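Long-range contact in carboxylesterase SOBER1 (Arabidopsis thaliana, PDB 6AVX), which hydrolyses carboxylic esters, preferring short acyl chains, also shows phospholipase A2 activity, and suppresses the plant hypersensitive response triggered by the bacterial effector AvrBsT: residues K151-G159 with E200-R211. The protein carries 1 engineered substitution. Sequence-based numbering, arbitrary orientation.
Sequences KTPILWSHG and ELKYIESWIKRR
Leu155 lies across one face of the Trp207 indole. Its CB sits 3.7 Å from the centroid of the five-membered ring, 18° off the normal, a CH-pi contact. With chi1 at 167° the indole extends from the helix toward the strand, where its face meets Leu155. Leu155 CD2 also packs on Trp207, 3.7 Å from its CG, and touches Ile204 CG1 at 3.9 Å, while CD1 meets the edge of the Tyr203 ring. The Trp207 NE1 hydrogen goes to a water 3.0 Å away, and that water donates to Ile154 O. A second water joins Ser157 OG (2.7 Å) to Glu200 O, and Ser157 CB touches Glu200 OE1 at 3.3 Å. Near the helix C-terminus, Pro153 CG rests over one face of the Arg211 guanidinium, 3.8 Å from NE. Arg211 NH2 bridges Glu100 and bonds Leu125 O, while NE bonds Gly126 O. Tyr203 OH bonds Glu185, and Glu200 OE2 takes the N-H of Ser197. Helix 198-212 thus packs on the parallel sheet of the alpha/beta hydrolase fold, antiparallel to strand 154-159 (170°). The interface is mainly apolar: strand and helix touch directly by packing, and the two waters make the polar links between them.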
loop_
_atom_site.group_PDB
_atom_site.type_symbol
_atom_site.label_atom_id
_atom_site.label_comp_id
_atom_site.label_asym_id
_atom_site.label_seq_id
_atom_site.Cartn_x
_atom_site.Cartn_y
_atom_site.Cartn_z
ATOM N N LYS A 151 6.235 -3.565 -13.987
ATOM C CA LYS A 151 5.566 -4.825 -14.255
ATOM C C LYS A 151 4.875 -5.384 -13.025
ATOM O O LYS A 151 4.192 -6.402 -13.140
ATOM C CB LYS A 151 6.580 -5.836 -14.798
ATOM C CG LYS A 151 7.257 -5.350 -16.082
ATOM C CD LYS A 151 8.294 -6.342 -16.585
ATOM C CE LYS A 151 9.078 -5.750 -17.750
ATOM N NZ LYS A 151 10.204 -6.632 -18.159
ATOM N N THR A 152 5.038 -4.768 -11.862
ATOM C CA THR A 152 4.375 -5.286 -10.672
ATOM C C THR A 152 2.903 -4.919 -10.735
ATOM O O THR A 152 2.584 -3.739 -10.869
ATOM C CB THR A 152 4.990 -4.705 -9.407
ATOM O OG1 THR A 152 6.380 -5.059 -9.378
ATOM C CG2 THR A 152 4.292 -5.274 -8.163
ATOM N N PRO A 153 1.986 -5.875 -10.657
ATOM C CA PRO A 153 0.565 -5.517 -10.728
ATOM C C PRO A 153 0.098 -4.855 -9.446
ATOM O O PRO A 153 0.551 -5.182 -8.343
ATOM C CB PRO A 153 -0.138 -6.860 -10.940
ATOM C CG PRO A 153 0.777 -7.864 -10.411
ATOM C CD PRO A 153 2.191 -7.330 -10.582
ATOM N N ILE A 154 -0.815 -3.902 -9.607
ATOM C CA ILE A 154 -1.437 -3.196 -8.489
ATOM C C ILE A 154 -2.909 -3.568 -8.450
ATOM O O ILE A 154 -3.591 -3.539 -9.482
ATOM C CB ILE A 154 -1.290 -1.673 -8.629
ATOM C CG1 ILE A 154 0.177 -1.262 -8.769
ATOM C CG2 ILE A 154 -1.933 -0.970 -7.459
ATOM C CD1 ILE A 154 1.067 -1.574 -7.581
ATOM N N LEU A 155 -3.402 -3.900 -7.272
ATOM C CA LEU A 155 -4.833 -4.021 -7.015
ATOM C C LEU A 155 -5.213 -2.914 -6.048
ATOM O O LEU A 155 -4.724 -2.899 -4.914
ATOM C CB LEU A 155 -5.180 -5.384 -6.419
ATOM C CG LEU A 155 -6.631 -5.518 -5.938
ATOM C CD1 LEU A 155 -7.619 -5.375 -7.081
ATOM C CD2 LEU A 155 -6.826 -6.833 -5.242
ATOM N N TRP A 156 -6.061 -1.998 -6.477
ATOM C CA TRP A 156 -6.493 -0.872 -5.664
ATOM C C TRP A 156 -7.948 -1.086 -5.285
ATOM O O TRP A 156 -8.796 -1.205 -6.171
ATOM C CB TRP A 156 -6.369 0.409 -6.474
ATOM C CG TRP A 156 -6.482 1.657 -5.665
ATOM C CD1 TRP A 156 -7.556 2.096 -4.953
ATOM C CD2 TRP A 156 -5.457 2.632 -5.470
ATOM N NE1 TRP A 156 -7.260 3.280 -4.327
ATOM C CE2 TRP A 156 -5.970 3.634 -4.634
ATOM C CE3 TRP A 156 -4.140 2.746 -5.931
ATOM C CZ2 TRP A 156 -5.221 4.741 -4.262
ATOM C CZ3 TRP A 156 -3.392 3.829 -5.555
ATOM C CH2 TRP A 156 -3.935 4.820 -4.728
ATOM N N SER A 157 -8.233 -1.129 -3.989
ATOM C CA SER A 157 -9.571 -1.316 -3.445
ATOM C C SER A 157 -9.964 -0.025 -2.746
ATOM O O SER A 157 -9.170 0.514 -1.974
ATOM C CB SER A 157 -9.551 -2.449 -2.420
ATOM O OG SER A 157 -9.184 -3.687 -3.022
ATOM N N HIS A 158 -11.163 0.491 -3.007
ATOM C CA HIS A 158 -11.567 1.757 -2.393
ATOM C C HIS A 158 -13.072 1.766 -2.185
ATOM O O HIS A 158 -13.835 1.327 -3.059
ATOM C CB HIS A 158 -11.162 2.949 -3.260
ATOM C CG HIS A 158 -10.715 4.156 -2.497
ATOM N ND1 HIS A 158 -9.423 4.638 -2.577
ATOM C CD2 HIS A 158 -11.374 4.987 -1.653
ATOM C CE1 HIS A 158 -9.310 5.707 -1.811
ATOM N NE2 HIS A 158 -10.478 5.936 -1.230
ATOM N N GLY A 159 -13.488 2.295 -1.041
ATOM C CA GLY A 159 -14.902 2.431 -0.740
ATOM C C GLY A 159 -15.454 3.699 -1.356
ATOM O O GLY A 159 -14.861 4.769 -1.275
ATOM N N GLU A 200 -13.580 -7.537 1.025
ATOM C CA GLU A 200 -12.459 -6.865 0.380
ATOM C C GLU A 200 -11.170 -7.666 0.554
ATOM O O GLU A 200 -10.382 -7.815 -0.396
ATOM C CB GLU A 200 -12.355 -5.476 1.009
ATOM C CG GLU A 200 -11.293 -4.598 0.467
ATOM C CD GLU A 200 -11.195 -3.301 1.256
ATOM O OE1 GLU A 200 -10.567 -2.344 0.736
ATOM O OE2 GLU A 200 -11.743 -3.217 2.377
ATOM N N LEU A 201 -10.956 -8.220 1.747
ATOM C CA LEU A 201 -9.790 -9.060 1.994
ATOM C C LEU A 201 -9.860 -10.354 1.194
ATOM O O LEU A 201 -8.843 -10.816 0.668
ATOM C CB LEU A 201 -9.657 -9.364 3.489
ATOM C CG LEU A 201 -9.370 -8.167 4.391
ATOM C CD1 LEU A 201 -9.340 -8.608 5.829
ATOM C CD2 LEU A 201 -8.046 -7.516 3.992
ATOM N N LYS A 202 -11.042 -10.969 1.103
ATOM C CA LYS A 202 -11.150 -12.204 0.332
ATOM C C LYS A 202 -10.821 -11.962 -1.135
ATOM O O LYS A 202 -10.252 -12.828 -1.806
ATOM C CB LYS A 202 -12.562 -12.777 0.442
ATOM C CG LYS A 202 -13.017 -13.152 1.828
ATOM C CD LYS A 202 -12.169 -14.205 2.459
ATOM C CE LYS A 202 -12.783 -14.635 3.789
ATOM N NZ LYS A 202 -11.974 -15.666 4.471
ATOM N N TYR A 203 -11.212 -10.810 -1.669
ATOM C CA TYR A 203 -10.881 -10.500 -3.053
ATOM C C TYR A 203 -9.381 -10.312 -3.234
ATOM O O TYR A 203 -8.799 -10.783 -4.227
ATOM C CB TYR A 203 -11.621 -9.241 -3.478
ATOM C CG TYR A 203 -11.636 -9.014 -4.963
ATOM C CD1 TYR A 203 -12.574 -9.655 -5.758
ATOM C CD2 TYR A 203 -10.733 -8.160 -5.584
ATOM C CE1 TYR A 203 -12.616 -9.460 -7.122
ATOM C CE2 TYR A 203 -10.769 -7.955 -6.954
ATOM C CZ TYR A 203 -11.709 -8.617 -7.713
ATOM O OH TYR A 203 -11.760 -8.426 -9.072
ATOM N N ILE A 204 -8.723 -9.648 -2.279
ATOM C CA ILE A 204 -7.268 -9.565 -2.312
ATOM C C ILE A 204 -6.658 -10.959 -2.267
ATOM O O ILE A 204 -5.707 -11.258 -3.004
ATOM C CB ILE A 204 -6.760 -8.662 -1.172
ATOM C CG1 ILE A 204 -7.204 -7.214 -1.406
ATOM C CG2 ILE A 204 -5.234 -8.761 -1.044
ATOM C CD1 ILE A 204 -7.184 -6.367 -0.170
ATOM N N GLU A 205 -7.164 -11.826 -1.386
ATOM C CA GLU A 205 -6.649 -13.194 -1.317
ATOM C C GLU A 205 -6.772 -13.888 -2.663
ATOM O O GLU A 205 -5.832 -14.544 -3.118
ATOM C CB GLU A 205 -7.397 -13.989 -0.250
ATOM C CG GLU A 205 -6.961 -15.461 -0.178
ATOM C CD GLU A 205 -7.650 -16.225 0.922
ATOM O OE1 GLU A 205 -8.853 -15.970 1.127
ATOM O OE2 GLU A 205 -6.986 -17.030 1.590
ATOM N N SER A 206 -7.923 -13.756 -3.311
ATOM C CA SER A 206 -8.115 -14.385 -4.615
ATOM C C SER A 206 -7.137 -13.831 -5.645
ATOM O O SER A 206 -6.643 -14.573 -6.501
ATOM C CB SER A 206 -9.551 -14.184 -5.084
ATOM O OG SER A 206 -10.455 -14.872 -4.242
ATOM N N TRP A 207 -6.882 -12.519 -5.603
ATOM C CA TRP A 207 -5.919 -11.891 -6.507
ATOM C C TRP A 207 -4.504 -12.400 -6.254
ATOM O O TRP A 207 -3.781 -12.711 -7.202
ATOM C CB TRP A 207 -6.036 -10.379 -6.337
ATOM C CG TRP A 207 -4.966 -9.513 -6.934
ATOM C CD1 TRP A 207 -4.876 -9.057 -8.216
ATOM C CD2 TRP A 207 -3.868 -8.931 -6.221
ATOM N NE1 TRP A 207 -3.773 -8.229 -8.338
ATOM C CE2 TRP A 207 -3.142 -8.140 -7.128
ATOM C CE3 TRP A 207 -3.441 -8.997 -4.900
ATOM C CZ2 TRP A 207 -2.001 -7.424 -6.750
ATOM C CZ3 TRP A 207 -2.311 -8.291 -4.529
ATOM C CH2 TRP A 207 -1.612 -7.514 -5.448
ATOM N N ILE A 208 -4.097 -12.530 -4.992
ATOM C CA ILE A 208 -2.793 -13.120 -4.701
ATOM C C ILE A 208 -2.715 -14.536 -5.253
ATOM O O ILE A 208 -1.720 -14.921 -5.879
ATOM C CB ILE A 208 -2.496 -13.080 -3.191
ATOM C CG1 ILE A 208 -2.348 -11.633 -2.730
ATOM C CG2 ILE A 208 -1.222 -13.845 -2.892
ATOM C CD1 ILE A 208 -2.183 -11.469 -1.218
ATOM N N LYS A 209 -3.760 -15.336 -5.021
ATOM C CA LYS A 209 -3.781 -16.704 -5.534
ATOM C C LYS A 209 -3.629 -16.734 -7.044
ATOM O O LYS A 209 -2.903 -17.573 -7.586
ATOM C CB LYS A 209 -5.075 -17.395 -5.127
ATOM C CG LYS A 209 -5.098 -17.740 -3.643
ATOM C CD LYS A 209 -6.448 -18.230 -3.176
ATOM C CE LYS A 209 -6.935 -19.391 -4.002
ATOM N NZ LYS A 209 -8.158 -19.995 -3.387
ATOM N N ARG A 210 -4.331 -15.854 -7.743
ATOM C CA ARG A 210 -4.236 -15.807 -9.199
ATOM C C ARG A 210 -2.841 -15.407 -9.641
ATOM O O ARG A 210 -2.293 -15.965 -10.601
ATOM C CB ARG A 210 -5.257 -14.821 -9.748
ATOM C CG ARG A 210 -5.334 -14.738 -11.262
ATOM C CD ARG A 210 -6.414 -13.747 -11.699
ATOM N NE ARG A 210 -7.514 -13.728 -10.736
ATOM C CZ ARG A 210 -7.834 -12.704 -9.947
ATOM N NH1 ARG A 210 -7.174 -11.555 -10.007
ATOM N NH2 ARG A 210 -8.841 -12.828 -9.095
ATOM N N ARG A 211 -2.238 -14.441 -8.953
ATOM C CA ARG A 211 -0.873 -14.050 -9.289
ATOM C C ARG A 211 0.087 -15.215 -9.097
ATOM O O ARG A 211 0.940 -15.474 -9.957
ATOM C CB ARG A 211 -0.458 -12.862 -8.425
ATOM C CG ARG A 211 0.988 -12.427 -8.572
ATOM C CD ARG A 211 1.356 -12.002 -9.986
ATOM N NE ARG A 211 2.566 -11.196 -9.966
ATOM C CZ ARG A 211 3.463 -11.116 -10.950
ATOM N NH1 ARG A 211 3.290 -11.818 -12.067
ATOM N NH2 ARG A 211 4.550 -10.337 -10.815
HETATM O O HOH W 1 -3.739 -6.252 -10.660
HETATM O O HOH W 2 -10.498 -6.062 -2.711
#